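Local structure of F5/8 type C domain protein (Clostridium perfringens, 7JRM) at residues 83-88 / 124-129; 89-94 / 136-141; 324-329 / 344-349; 349-354 / 368-373. The protein probably binds mucin carbohydrate through its NPCBM (CBM51) module, as part of the large O-glycopeptidase ZmpB. One frame throughout, in Å; residues are numbered along the deposited sequence.

How the contacts relate
From the N terminus, residues 83-88 run straight into 89-94, and their partners 124-129 and 136-141 follow in the same order, so contacts 1 and 2 cross. Contact 1 closes a 35-residue excursion onto one sheet of the NPCBM domain and contact 2 brings in the edge of the other; they touch where Leu-86 and Ile-128 pack on Tyr-138. On the opposite side of the chain's centre, contacts 3 and 4 close two short loops in series and meet at Glu-349, within the leucine-rich repeats. Contact 3 joins the end of helix 322-326 to the turn before strand 350-352; contact 4 adds the next parallel strand.

Contact 1: 83-88 / 124-129; sequences ETQLSD and FAKGIG
Lys-126 reaches across to Asp-88, where its NZ forms a salt bridge with OD1 at 2.7 Å. The ammonium comes in on the syn side of the carboxylate, 26° out of its plane, and the two side chains meet at about a right angle. A second salt bridge, to Asp-104, leaves the lysine gripped by two acidic groups. Asp-104 also accepts a hydrogen bond from Ser-87 OG and another from the backbone N of Gly-127, tying both segments to one carboxylate.

Van der Waals packing makes up the rest. Bends at chi2 and chi3 fold the lysine chain over Gln-85, bringing Lys-126 CE to 3.8 Å from Gln-85 CG. Ser-87 CB packs against Ile-128 CD1 at 3.8 Å and against the carbonyl O of Gly-127 at 3.4 Å. A turn, closed by Asp-88 N bonding to Gln-85 O at 3.1 Å, directs Ser-87 toward the partner segment and leaves the Asp-88 carboxylate within reach of Lys-126.

The contact links the two sheets of the sandwich-like NPCBM domain: strand 215-224 pairs with both 83-85 and 127-131 in one antiparallel sheet, while Leu-86 and Ile-128 pack against strand 134-139 of the opposing sheet.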
loop_
_atom_site.group_PDB
_atom_site.type_symbol
_atom_site.label_atom_id
_atom_site.label_comp_id
_atom_site.label_asym_id
_atom_site.label_seq_id
_atom_site.Cartn_x
_atom_site.Cartn_y
_atom_site.Cartn_z
ATOM N N GLU A 83 -9.664 -10.478 -18.374
ATOM C CA GLU A 83 -9.493 -11.320 -19.547
ATOM C C GLU A 83 -10.472 -12.483 -19.496
ATOM O O GLU A 83 -10.839 -12.962 -18.419
ATOM C CB GLU A 83 -8.056 -11.849 -19.656
ATOM C CG GLU A 83 -7.007 -10.760 -19.806
ATOM C CD GLU A 83 -5.591 -11.284 -19.665
ATOM O OE1 GLU A 83 -5.426 -12.500 -19.433
ATOM O OE2 GLU A 83 -4.645 -10.479 -19.787
ATOM N N THR A 84 -10.895 -12.928 -20.677
ATOM C CA THR A 84 -11.820 -14.046 -20.817
ATOM C C THR A 84 -11.295 -14.977 -21.897
ATOM O O THR A 84 -11.195 -14.581 -23.063
ATOM C CB THR A 84 -13.231 -13.564 -21.172
ATOM O OG1 THR A 84 -13.671 -12.602 -20.206
ATOM C CG2 THR A 84 -14.201 -14.737 -21.195
ATOM N N GLN A 85 -10.958 -16.204 -21.511
ATOM C CA GLN A 85 -10.497 -17.186 -22.480
ATOM C C GLN A 85 -11.628 -17.567 -23.426
ATOM O O GLN A 85 -12.774 -17.747 -23.007
ATOM C CB GLN A 85 -9.965 -18.430 -21.767
ATOM C CG GLN A 85 -8.669 -18.207 -21.008
ATOM C CD GLN A 85 -7.451 -18.228 -21.912
ATOM O OE1 GLN A 85 -7.502 -18.743 -23.029
ATOM N NE2 GLN A 85 -6.348 -17.666 -21.433
ATOM N N LEU A 86 -11.301 -17.677 -24.715
ATOM C CA LEU A 86 -12.304 -18.094 -25.690
ATOM C C LEU A 86 -12.760 -19.523 -25.429
ATOM O O LEU A 86 -13.933 -19.858 -25.637
ATOM C CB LEU A 86 -11.746 -17.957 -27.108
ATOM C CG LEU A 86 -12.149 -16.696 -27.878
ATOM C CD1 LEU A 86 -11.709 -15.444 -27.136
ATOM C CD2 LEU A 86 -11.567 -16.722 -29.278
ATOM N N SER A 87 -11.846 -20.380 -24.967
ATOM C CA SER A 87 -12.208 -21.751 -24.629
ATOM C C SER A 87 -13.123 -21.824 -23.412
ATOM O O SER A 87 -13.762 -22.859 -23.194
ATOM C CB SER A 87 -10.946 -22.580 -24.391
ATOM O OG SER A 87 -10.331 -22.230 -23.164
ATOM N N ASP A 88 -13.198 -20.759 -22.617
ATOM C CA ASP A 88 -14.157 -20.667 -21.525
ATOM C C ASP A 88 -15.506 -20.128 -21.979
ATOM O O ASP A 88 -16.391 -19.921 -21.142
ATOM C CB ASP A 88 -13.600 -19.788 -20.401
ATOM C CG ASP A 88 -12.468 -20.457 -19.646
ATOM O OD1 ASP A 88 -12.225 -21.660 -19.882
ATOM O OD2 ASP A 88 -11.824 -19.783 -18.815
ATOM N N PHE A 124 0.607 -24.895 -23.696
ATOM C CA PHE A 124 -0.473 -24.045 -23.215
ATOM C C PHE A 124 -1.560 -24.891 -22.568
ATOM O O PHE A 124 -1.881 -25.983 -23.048
ATOM C CB PHE A 124 -1.082 -23.222 -24.354
ATOM C CG PHE A 124 -0.126 -22.255 -24.988
ATOM C CD1 PHE A 124 0.746 -22.672 -25.980
ATOM C CD2 PHE A 124 -0.105 -20.926 -24.598
ATOM C CE1 PHE A 124 1.624 -21.782 -26.567
ATOM C CE2 PHE A 124 0.771 -20.031 -25.182
ATOM C CZ PHE A 124 1.635 -20.459 -26.168
ATOM N N ALA A 125 -2.130 -24.377 -21.478
ATOM C CA ALA A 125 -3.273 -25.043 -20.869
ATOM C C ALA A 125 -4.582 -24.598 -21.503
ATOM O O ALA A 125 -5.565 -25.348 -21.482
ATOM C CB ALA A 125 -3.299 -24.777 -19.362
ATOM N N LYS A 126 -4.612 -23.396 -22.077
ATOM C CA LYS A 126 -5.820 -22.821 -22.645
ATOM C C LYS A 126 -5.611 -22.504 -24.120
ATOM O O LYS A 126 -4.501 -22.181 -24.553
ATOM C CB LYS A 126 -6.228 -21.550 -21.895
ATOM C CG LYS A 126 -6.135 -21.666 -20.383
ATOM C CD LYS A 126 -7.249 -22.537 -19.826
ATOM C CE LYS A 126 -8.598 -21.847 -19.946
ATOM N NZ LYS A 126 -9.728 -22.790 -19.722
ATOM N N GLY A 127 -6.689 -22.594 -24.881
ATOM C CA GLY A 127 -6.653 -22.272 -26.290
ATOM C C GLY A 127 -7.669 -23.099 -27.054
ATOM O O GLY A 127 -8.499 -23.793 -26.473
ATOM N N ILE A 128 -7.578 -23.007 -28.378
ATOM C CA ILE A 128 -8.480 -23.701 -29.290
ATOM C C ILE A 128 -7.636 -24.469 -30.297
ATOM O O ILE A 128 -6.837 -23.870 -31.026
ATOM C CB ILE A 128 -9.430 -22.730 -30.012
ATOM C CG1 ILE A 128 -10.267 -21.947 -29.000
ATOM C CG2 ILE A 128 -10.323 -23.483 -30.984
ATOM C CD1 ILE A 128 -11.239 -22.806 -28.222
ATOM N N GLY A 129 -7.812 -25.789 -30.339
ATOM C CA GLY A 129 -7.134 -26.627 -31.299
ATOM C C GLY A 129 -8.060 -26.966 -32.449
ATOM O O GLY A 129 -9.125 -27.551 -32.250
#

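Contact 2: 89-94 / 136-141; sequences LNWKSA and IVYNSE
Lys-92 N donates to Val-137 O at 2.7 Å, a short but bent bond with 139° at the hydrogen. It belongs to a classic beta bulge, in which Lys-92 and Ser-93 together face Val-137 where strand 93-95 joins the edge of the five-stranded antiparallel sheet of the NPCBM domain. The return bond, Val-137 N to Ser-93 O at 3.0 Å, is much straighter at 171°. Next along, Ala-94 and Ile-136 form a non-hydrogen-bonded pair.

On the face carrying Ser-93 and Val-137, the serine OG sits 3.6 Å from Val-137 CB. Lys-92 lays its CG and CD along the backbone of Tyr-138 and Asn-139, and its ammonium continues to a salt bridge with Glu-199 on the next strand.

Tyr-138 turns its ring back beneath the incoming chain and lies between the sheets, with Leu-86 and Ile-128 as further neighbours. Trp-91 CB rests over one face of that ring, 3.8 Å from the centroid, in a CH-pi contact. A water bridges Asn-90 O and Asn-139 N, and Asn-139 OD1 closes an Asx turn by accepting from Glu-141 N.

Ala-94 CB sits over one face of the Trp-91 indole, toward its rim, and the indole makes a cation-pi contact with Lys-103; at its edge, near the ring plane, CE3 comes to 3.4 Å from Tyr-138 OH.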
loop_
_atom_site.group_PDB
_atom_site.type_symbol
_atom_site.label_atom_id
_atom_site.label_comp_id
_atom_site.label_asym_id
_atom_site.label_seq_id
_atom_site.Cartn_x
_atom_site.Cartn_y
_atom_site.Cartn_z
ATOM N N LEU A 89 -15.678 -19.892 -23.274
ATOM C CA LEU A 89 -16.933 -19.440 -23.858
ATOM C C LEU A 89 -17.418 -20.476 -24.867
ATOM O O LEU A 89 -16.751 -21.478 -25.136
ATOM C CB LEU A 89 -16.766 -18.070 -24.523
ATOM C CG LEU A 89 -16.438 -16.886 -23.613
ATOM C CD1 LEU A 89 -15.802 -15.762 -24.414
ATOM C CD2 LEU A 89 -17.687 -16.396 -22.898
ATOM N N ASN A 90 -18.595 -20.224 -25.428
ATOM C CA ASN A 90 -19.181 -21.072 -26.457
ATOM C C ASN A 90 -19.173 -20.325 -27.781
ATOM O O ASN A 90 -19.632 -19.180 -27.855
ATOM C CB ASN A 90 -20.608 -21.482 -26.086
ATOM C CG ASN A 90 -20.654 -22.435 -24.908
ATOM O OD1 ASN A 90 -19.991 -23.472 -24.908
ATOM N ND2 ASN A 90 -21.440 -22.088 -23.895
ATOM N N TRP A 91 -18.649 -20.968 -28.821
ATOM C CA TRP A 91 -18.634 -20.355 -30.139
ATOM C C TRP A 91 -20.024 -20.397 -30.759
ATOM O O TRP A 91 -20.839 -21.274 -30.456
ATOM C CB TRP A 91 -17.623 -21.053 -31.055
ATOM C CG TRP A 91 -17.826 -22.538 -31.211
ATOM C CD1 TRP A 91 -18.884 -23.167 -31.803
ATOM C CD2 TRP A 91 -16.931 -23.575 -30.789
ATOM N NE1 TRP A 91 -18.709 -24.529 -31.764
ATOM C CE2 TRP A 91 -17.518 -24.806 -31.147
ATOM C CE3 TRP A 91 -15.693 -23.583 -30.138
ATOM C CZ2 TRP A 91 -16.909 -26.030 -30.877
ATOM C CZ3 TRP A 91 -15.092 -24.800 -29.870
ATOM C CH2 TRP A 91 -15.700 -26.006 -30.239
ATOM N N LYS A 92 -20.298 -19.423 -31.630
ATOM C CA LYS A 92 -21.563 -19.422 -32.352
ATOM C C LYS A 92 -21.583 -20.492 -33.435
ATOM O O LYS A 92 -22.640 -21.067 -33.721
ATOM C CB LYS A 92 -21.824 -18.046 -32.963
ATOM C CG LYS A 92 -21.767 -16.900 -31.967
ATOM C CD LYS A 92 -22.025 -15.569 -32.652
ATOM C CE LYS A 92 -23.489 -15.174 -32.560
ATOM N NZ LYS A 92 -23.941 -14.432 -33.768
ATOM N N SER A 93 -20.432 -20.772 -34.039
ATOM C CA SER A 93 -20.316 -21.780 -35.082
ATOM C C SER A 93 -18.849 -22.150 -35.229
ATOM O O SER A 93 -17.961 -21.356 -34.904
ATOM C CB SER A 93 -20.879 -21.282 -36.418
ATOM O OG SER A 93 -20.123 -20.188 -36.908
ATOM N N ALA A 94 -18.604 -23.362 -35.720
ATOM C CA ALA A 94 -17.241 -23.846 -35.885
ATOM C C ALA A 94 -17.190 -24.846 -37.028
ATOM O O ALA A 94 -17.941 -25.826 -37.033
ATOM C CB ALA A 94 -16.724 -24.492 -34.595
ATOM N N ILE A 136 -14.175 -20.334 -37.111
ATOM C CA ILE A 136 -14.787 -20.358 -35.787
ATOM C C ILE A 136 -15.228 -18.941 -35.451
ATOM O O ILE A 136 -14.417 -18.008 -35.480
ATOM C CB ILE A 136 -13.825 -20.906 -34.722
ATOM C CG1 ILE A 136 -13.241 -22.246 -35.173
ATOM C CG2 ILE A 136 -14.542 -21.066 -33.392
ATOM C CD1 ILE A 136 -12.270 -22.857 -34.184
ATOM N N VAL A 137 -16.510 -18.783 -35.131
ATOM C CA VAL A 137 -17.116 -17.481 -34.877
ATOM C C VAL A 137 -17.500 -17.400 -33.406
ATOM O O VAL A 137 -18.089 -18.340 -32.857
ATOM C CB VAL A 137 -18.341 -17.248 -35.779
ATOM C CG1 VAL A 137 -19.000 -15.915 -35.457
ATOM C CG2 VAL A 137 -17.938 -17.308 -37.245
ATOM N N TYR A 138 -17.171 -16.276 -32.772
ATOM C CA TYR A 138 -17.508 -16.020 -31.382
ATOM C C TYR A 138 -18.291 -14.720 -31.265
ATOM O O TYR A 138 -18.127 -13.801 -32.074
ATOM C CB TYR A 138 -16.252 -15.928 -30.505
ATOM C CG TYR A 138 -15.649 -17.259 -30.123
ATOM C CD1 TYR A 138 -14.662 -17.845 -30.903
ATOM C CD2 TYR A 138 -16.060 -17.925 -28.976
ATOM C CE1 TYR A 138 -14.103 -19.057 -30.555
ATOM C CE2 TYR A 138 -15.507 -19.140 -28.619
ATOM C CZ TYR A 138 -14.530 -19.701 -29.414
ATOM O OH TYR A 138 -13.976 -20.911 -29.065
ATOM N N ASN A 139 -19.145 -14.653 -30.247
ATOM C CA ASN A 139 -19.782 -13.394 -29.881
ATOM C C ASN A 139 -18.738 -12.485 -29.242
ATOM O O ASN A 139 -18.127 -12.848 -28.232
ATOM C CB ASN A 139 -20.946 -13.648 -28.923
ATOM C CG ASN A 139 -21.727 -12.384 -28.590
ATOM O OD1 ASN A 139 -21.161 -11.374 -28.169
ATOM N ND2 ASN A 139 -23.042 -12.440 -28.772
ATOM N N SER A 140 -18.528 -11.308 -29.831
ATOM C CA SER A 140 -17.513 -10.371 -29.364
ATOM C C SER A 140 -18.117 -9.094 -28.790
ATOM O O SER A 140 -17.411 -8.090 -28.647
ATOM C CB SER A 140 -16.542 -10.036 -30.496
ATOM O OG SER A 140 -17.221 -9.457 -31.596
ATOM N N GLU A 141 -19.404 -9.112 -28.455
ATOM C CA GLU A 141 -20.062 -7.918 -27.942
ATOM C C GLU A 141 -19.552 -7.583 -26.545
ATOM O O GLU A 141 -19.497 -8.450 -25.666
ATOM C CB GLU A 141 -21.577 -8.116 -27.919
ATOM C CG GLU A 141 -22.179 -8.446 -29.274
ATOM C CD GLU A 141 -23.694 -8.455 -29.253
ATOM O OE1 GLU A 141 -24.288 -7.514 -28.685
ATOM O OE2 GLU A 141 -24.291 -9.405 -29.802
HETATM O O HOH W 1 -19.712 -17.062 -29.146
#

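Contact 3: 324-329 / 344-349; sequences DMYSLT and NAKNLE
Lys-346 lies across one face of the Tyr-326 ring, so that both a methylene and the ammonium interact with it. CE stands almost over the centre, 4.1 Å from the centroid and 9° off the normal, as a CH-pi contact; NZ is farther toward the rim at 4.0 Å and 30°, a cation-pi contact. The chain is extended beyond CG, which lets CD and CG follow the ring as well. Asn-344 O approaches the same ring at its edge, in plane, 3.2 Å from CE1.

Next to the ring, the chain leaves helix 322-326 against a type I turn from Ala-345 to Leu-348. Met-325, bent at chi2 and chi3, curls its CE to 3.6 Å from Ala-345 CB, and Leu-328 CB touches Leu-348 CD1. This apolar side continues to Ile-310 and Leu-314 of helix 304-314.

Beyond the turn, Thr-329 O accepts from Glu-349 N at 2.9 Å, leading into the parallel strands of the leucine-rich repeats.

Three carbonyls of 325-328 face the partner segment or a water held between the two. Asn-347 ND2 meets a lone pair of Tyr-326 O at 2.9 Å, while one water donates to both Met-325 O and Leu-328 O and accepts from Asn-347 N. The amide and the water thus supply donors to all three carbonyls where the chain turns out of helix 322-326.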
loop_
_atom_site.group_PDB
_atom_site.type_symbol
_atom_site.label_atom_id
_atom_site.label_comp_id
_atom_site.label_asym_id
_atom_site.label_seq_id
_atom_site.Cartn_x
_atom_site.Cartn_y
_atom_site.Cartn_z
ATOM N N ASP A 324 10.068 25.160 21.720
ATOM C CA ASP A 324 10.939 24.767 22.822
ATOM C C ASP A 324 10.634 23.345 23.274
ATOM O O ASP A 324 11.549 22.543 23.485
ATOM C CB ASP A 324 10.786 25.739 23.993
ATOM C CG ASP A 324 11.478 27.064 23.747
ATOM O OD1 ASP A 324 12.568 27.064 23.139
ATOM O OD2 ASP A 324 10.932 28.104 24.170
ATOM N N MET A 325 9.346 23.013 23.414
ATOM C CA MET A 325 8.966 21.681 23.874
ATOM C C MET A 325 9.375 20.607 22.873
ATOM O O MET A 325 9.817 19.521 23.264
ATOM C CB MET A 325 7.461 21.625 24.137
ATOM C CG MET A 325 6.994 22.531 25.262
ATOM S SD MET A 325 7.686 22.073 26.863
ATOM C CE MET A 325 7.140 20.376 27.001
ATOM N N TYR A 326 9.240 20.895 21.575
ATOM C CA TYR A 326 9.626 19.931 20.550
ATOM C C TYR A 326 11.123 19.648 20.553
ATOM O O TYR A 326 11.548 18.627 20.000
ATOM C CB TYR A 326 9.206 20.432 19.167
ATOM C CG TYR A 326 7.747 20.206 18.834
ATOM C CD1 TYR A 326 6.870 19.683 19.775
ATOM C CD2 TYR A 326 7.247 20.516 17.574
ATOM C CE1 TYR A 326 5.536 19.476 19.473
ATOM C CE2 TYR A 326 5.915 20.312 17.262
ATOM C CZ TYR A 326 5.064 19.791 18.216
ATOM O OH TYR A 326 3.737 19.586 17.914
ATOM N N SER A 327 11.925 20.520 21.160
ATOM C CA SER A 327 13.374 20.383 21.139
ATOM C C SER A 327 13.926 19.554 22.294
ATOM O O SER A 327 15.123 19.250 22.293
ATOM C CB SER A 327 14.029 21.768 21.145
ATOM O OG SER A 327 14.340 22.179 22.462
ATOM N N LEU A 328 13.099 19.182 23.271
ATOM C CA LEU A 328 13.569 18.350 24.374
ATOM C C LEU A 328 13.758 16.913 23.912
ATOM O O LEU A 328 12.796 16.242 23.522
ATOM C CB LEU A 328 12.602 18.389 25.556
ATOM C CG LEU A 328 12.521 19.600 26.494
ATOM C CD1 LEU A 328 13.908 20.129 26.843
ATOM C CD2 LEU A 328 11.626 20.705 25.957
ATOM N N THR A 329 15.002 16.440 23.956
ATOM C CA THR A 329 15.294 15.019 23.843
ATOM C C THR A 329 15.652 14.397 25.182
ATOM O O THR A 329 15.453 13.193 25.368
ATOM C CB THR A 329 16.441 14.778 22.855
ATOM O OG1 THR A 329 17.641 15.389 23.347
ATOM C CG2 THR A 329 16.100 15.357 21.489
ATOM N N ASN A 344 3.589 18.052 25.526
ATOM C CA ASN A 344 3.933 18.697 24.267
ATOM C C ASN A 344 5.315 18.314 23.757
ATOM O O ASN A 344 5.604 18.528 22.575
ATOM C CB ASN A 344 3.856 20.221 24.417
ATOM C CG ASN A 344 2.434 20.719 24.597
ATOM O OD1 ASN A 344 1.642 20.724 23.655
ATOM N ND2 ASN A 344 2.106 21.141 25.813
ATOM N N ALA A 345 6.172 17.758 24.615
ATOM C CA ALA A 345 7.522 17.349 24.223
ATOM C C ALA A 345 7.447 15.961 23.592
ATOM O O ALA A 345 7.783 14.941 24.200
ATOM C CB ALA A 345 8.461 17.372 25.421
ATOM N N LYS A 346 7.004 15.934 22.333
ATOM C CA LYS A 346 6.807 14.667 21.635
ATOM C C LYS A 346 8.117 13.949 21.341
ATOM O O LYS A 346 8.103 12.733 21.118
ATOM C CB LYS A 346 6.038 14.900 20.333
ATOM C CG LYS A 346 6.840 15.611 19.253
ATOM C CD LYS A 346 5.973 15.939 18.047
ATOM C CE LYS A 346 6.821 16.328 16.847
ATOM N NZ LYS A 346 6.034 17.080 15.829
ATOM N N ASN A 347 9.243 14.661 21.334
ATOM C CA ASN A 347 10.541 14.070 21.043
ATOM C C ASN A 347 11.322 13.714 22.301
ATOM O O ASN A 347 12.509 13.384 22.208
ATOM C CB ASN A 347 11.367 15.015 20.168
ATOM C CG ASN A 347 10.769 15.206 18.789
ATOM O OD1 ASN A 347 10.572 14.243 18.047
ATOM N ND2 ASN A 347 10.474 16.453 18.439
ATOM N N LEU A 348 10.688 13.775 23.470
ATOM C CA LEU A 348 11.378 13.463 24.715
ATOM C C LEU A 348 11.751 11.987 24.758
ATOM O O LEU A 348 10.898 11.112 24.573
ATOM C CB LEU A 348 10.501 13.826 25.913
ATOM C CG LEU A 348 11.145 13.678 27.293
ATOM C CD1 LEU A 348 12.356 14.589 27.421
ATOM C CD2 LEU A 348 10.134 13.969 28.391
ATOM N N GLU A 349 13.032 11.711 25.003
ATOM C CA GLU A 349 13.538 10.347 25.066
ATOM C C GLU A 349 13.966 9.919 26.459
ATOM O O GLU A 349 13.905 8.728 26.769
ATOM C CB GLU A 349 14.728 10.177 24.111
ATOM C CG GLU A 349 14.442 10.606 22.681
ATOM C CD GLU A 349 15.706 10.865 21.885
ATOM O OE1 GLU A 349 16.803 10.530 22.382
ATOM O OE2 GLU A 349 15.604 11.400 20.761
HETATM O O HOH W 2 10.453 16.934 22.738
#

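Contact 4: 349-354 / 368-373; sequences ETLNMD and KKLNTL
Leu-351 presses its CB into the hollow between two leucine methyls of the next turn, Leu-370 CD1 at 4.0 Å and Leu-373 CD1 at 3.9 Å. This is the interior of a leucine-rich repeat fold, where strands of successive turns, here 350-352 and 372-384, run parallel and their leucines stack one above another; Leu-331 and Leu-364 border the same core. With CG anti to the backbone N (chi1 -172° in Leu-351, 178° in Leu-373), these two side chains lie side by side and point the same way.

Leu-370 is the bump that precedes the strand. At the centre of an inverse gamma turn, and with its CG likewise anti to the backbone N, it brings CD1 against the peptide between Glu-349 and Thr-350, 3.6 Å from Glu-349 O. Further on, Met-353 SD bears on Leu-373 CD1 from the far end of the hollow at 4.1 Å and crosses the leucine rather than running alongside it.

On the other face the two threonines pack side by side. Thr-350 and Thr-372 share a rotamer and stack in register, CG2 to CG2, while OG1 of Thr-350 leans over CB of Thr-372. At the edge, Glu-349 CG brushes Lys-369 CB; the lysine then leads away, its ammonium reaching Asn-347.

Leu-351 N bonds to Thr-372 O at 2.9 Å. Glu-349 O accepts from Thr-372 N, weakly from Asn-371 N, and from a water that lies 2.6 Å from Thr-372 OG1.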
loop_
_atom_site.group_PDB
_atom_site.type_symbol
_atom_site.label_atom_id
_atom_site.label_comp_id
_atom_site.label_asym_id
_atom_site.label_seq_id
_atom_site.Cartn_x
_atom_site.Cartn_y
_atom_site.Cartn_z
ATOM N N GLU A 349 13.032 11.711 25.003
ATOM C CA GLU A 349 13.538 10.347 25.066
ATOM C C GLU A 349 13.966 9.919 26.459
ATOM O O GLU A 349 13.905 8.728 26.769
ATOM C CB GLU A 349 14.728 10.177 24.111
ATOM C CG GLU A 349 14.442 10.606 22.681
ATOM C CD GLU A 349 15.706 10.865 21.885
ATOM O OE1 GLU A 349 16.803 10.530 22.382
ATOM O OE2 GLU A 349 15.604 11.400 20.761
ATOM N N THR A 350 14.390 10.855 27.304
ATOM C CA THR A 350 14.868 10.536 28.643
ATOM C C THR A 350 14.358 11.583 29.620
ATOM O O THR A 350 14.499 12.785 29.375
ATOM C CB THR A 350 16.401 10.477 28.685
ATOM O OG1 THR A 350 16.856 9.354 27.919
ATOM C CG2 THR A 350 16.894 10.337 30.118
ATOM N N LEU A 351 13.764 11.124 30.721
ATOM C CA LEU A 351 13.256 12.000 31.772
ATOM C C LEU A 351 13.868 11.562 33.096
ATOM O O LEU A 351 13.551 10.481 33.603
ATOM C CB LEU A 351 11.729 11.964 31.836
ATOM C CG LEU A 351 11.058 12.982 32.760
ATOM C CD1 LEU A 351 11.702 14.353 32.617
ATOM C CD2 LEU A 351 9.565 13.059 32.478
ATOM N N ASN A 352 14.741 12.399 33.652
ATOM C CA ASN A 352 15.402 12.127 34.926
ATOM C C ASN A 352 14.699 12.951 36.001
ATOM O O ASN A 352 14.990 14.136 36.177
ATOM C CB ASN A 352 16.888 12.459 34.850
ATOM C CG ASN A 352 17.627 11.599 33.843
ATOM O OD1 ASN A 352 17.397 10.394 33.750
ATOM N ND2 ASN A 352 18.521 12.218 33.082
ATOM N N MET A 353 13.773 12.321 36.718
ATOM C CA MET A 353 12.971 12.996 37.733
ATOM C C MET A 353 12.996 12.229 39.047
ATOM O O MET A 353 12.004 12.184 39.780
ATOM C CB MET A 353 11.535 13.191 37.253
ATOM C CG MET A 353 10.832 11.908 36.839
ATOM S SD MET A 353 9.232 12.209 36.066
ATOM C CE MET A 353 8.143 12.005 37.469
ATOM N N ASP A 354 14.131 11.612 39.366
ATOM C CA ASP A 354 14.275 10.948 40.652
ATOM C C ASP A 354 14.248 11.969 41.783
ATOM O O ASP A 354 14.670 13.118 41.623
ATOM C CB ASP A 354 15.577 10.146 40.704
ATOM C CG ASP A 354 15.469 8.809 39.998
ATOM O OD1 ASP A 354 14.334 8.336 39.787
ATOM O OD2 ASP A 354 16.521 8.228 39.660
ATOM N N LYS A 368 5.832 8.917 22.718
ATOM C CA LYS A 368 6.173 7.673 22.039
ATOM C C LYS A 368 7.656 7.332 22.100
ATOM O O LYS A 368 8.020 6.191 21.799
ATOM C CB LYS A 368 5.730 7.739 20.575
ATOM C CG LYS A 368 4.249 8.025 20.382
ATOM C CD LYS A 368 3.973 8.578 18.992
ATOM C CE LYS A 368 2.546 9.088 18.874
ATOM N NZ LYS A 368 2.050 9.658 20.158
ATOM N N LYS A 369 8.517 8.276 22.475
ATOM C CA LYS A 369 9.956 8.047 22.490
ATOM C C LYS A 369 10.543 7.980 23.892
ATOM O O LYS A 369 11.758 7.807 24.030
ATOM C CB LYS A 369 10.672 9.138 21.685
ATOM C CG LYS A 369 10.101 9.361 20.296
ATOM C CD LYS A 369 11.115 10.022 19.377
ATOM C CE LYS A 369 10.446 10.584 18.133
ATOM N NZ LYS A 369 11.327 11.543 17.411
ATOM N N LEU A 370 9.721 8.102 24.933
ATOM C CA LEU A 370 10.209 8.110 26.312
ATOM C C LEU A 370 10.552 6.683 26.720
ATOM O O LEU A 370 9.736 5.958 27.291
ATOM C CB LEU A 370 9.173 8.726 27.245
ATOM C CG LEU A 370 9.641 9.030 28.669
ATOM C CD1 LEU A 370 11.028 9.656 28.658
ATOM C CD2 LEU A 370 8.648 9.938 29.377
ATOM N N ASN A 371 11.787 6.275 26.425
ATOM C CA ASN A 371 12.261 4.939 26.764
ATOM C C ASN A 371 13.049 4.890 28.064
ATOM O O ASN A 371 13.226 3.801 28.621
ATOM C CB ASN A 371 13.131 4.379 25.632
ATOM C CG ASN A 371 12.319 3.981 24.414
ATOM O OD1 ASN A 371 11.098 3.841 24.485
ATOM N ND2 ASN A 371 12.997 3.794 23.287
ATOM N N THR A 372 13.527 6.030 28.558
ATOM C CA THR A 372 14.293 6.103 29.801
ATOM C C THR A 372 13.543 7.016 30.764
ATOM O O THR A 372 13.570 8.242 30.615
ATOM C CB THR A 372 15.711 6.609 29.545
ATOM O OG1 THR A 372 16.374 5.732 28.627
ATOM C CG2 THR A 372 16.499 6.658 30.847
ATOM N N LEU A 373 12.877 6.421 31.749
ATOM C CA LEU A 373 12.118 7.158 32.755
ATOM C C LEU A 373 12.691 6.830 34.126
ATOM O O LEU A 373 12.543 5.704 34.613
ATOM C CB LEU A 373 10.631 6.816 32.682
ATOM C CG LEU A 373 9.734 7.496 33.720
ATOM C CD1 LEU A 373 9.747 9.005 33.537
ATOM C CD2 LEU A 373 8.315 6.956 33.638
HETATM O O HOH W 3 15.684 6.361 26.190
#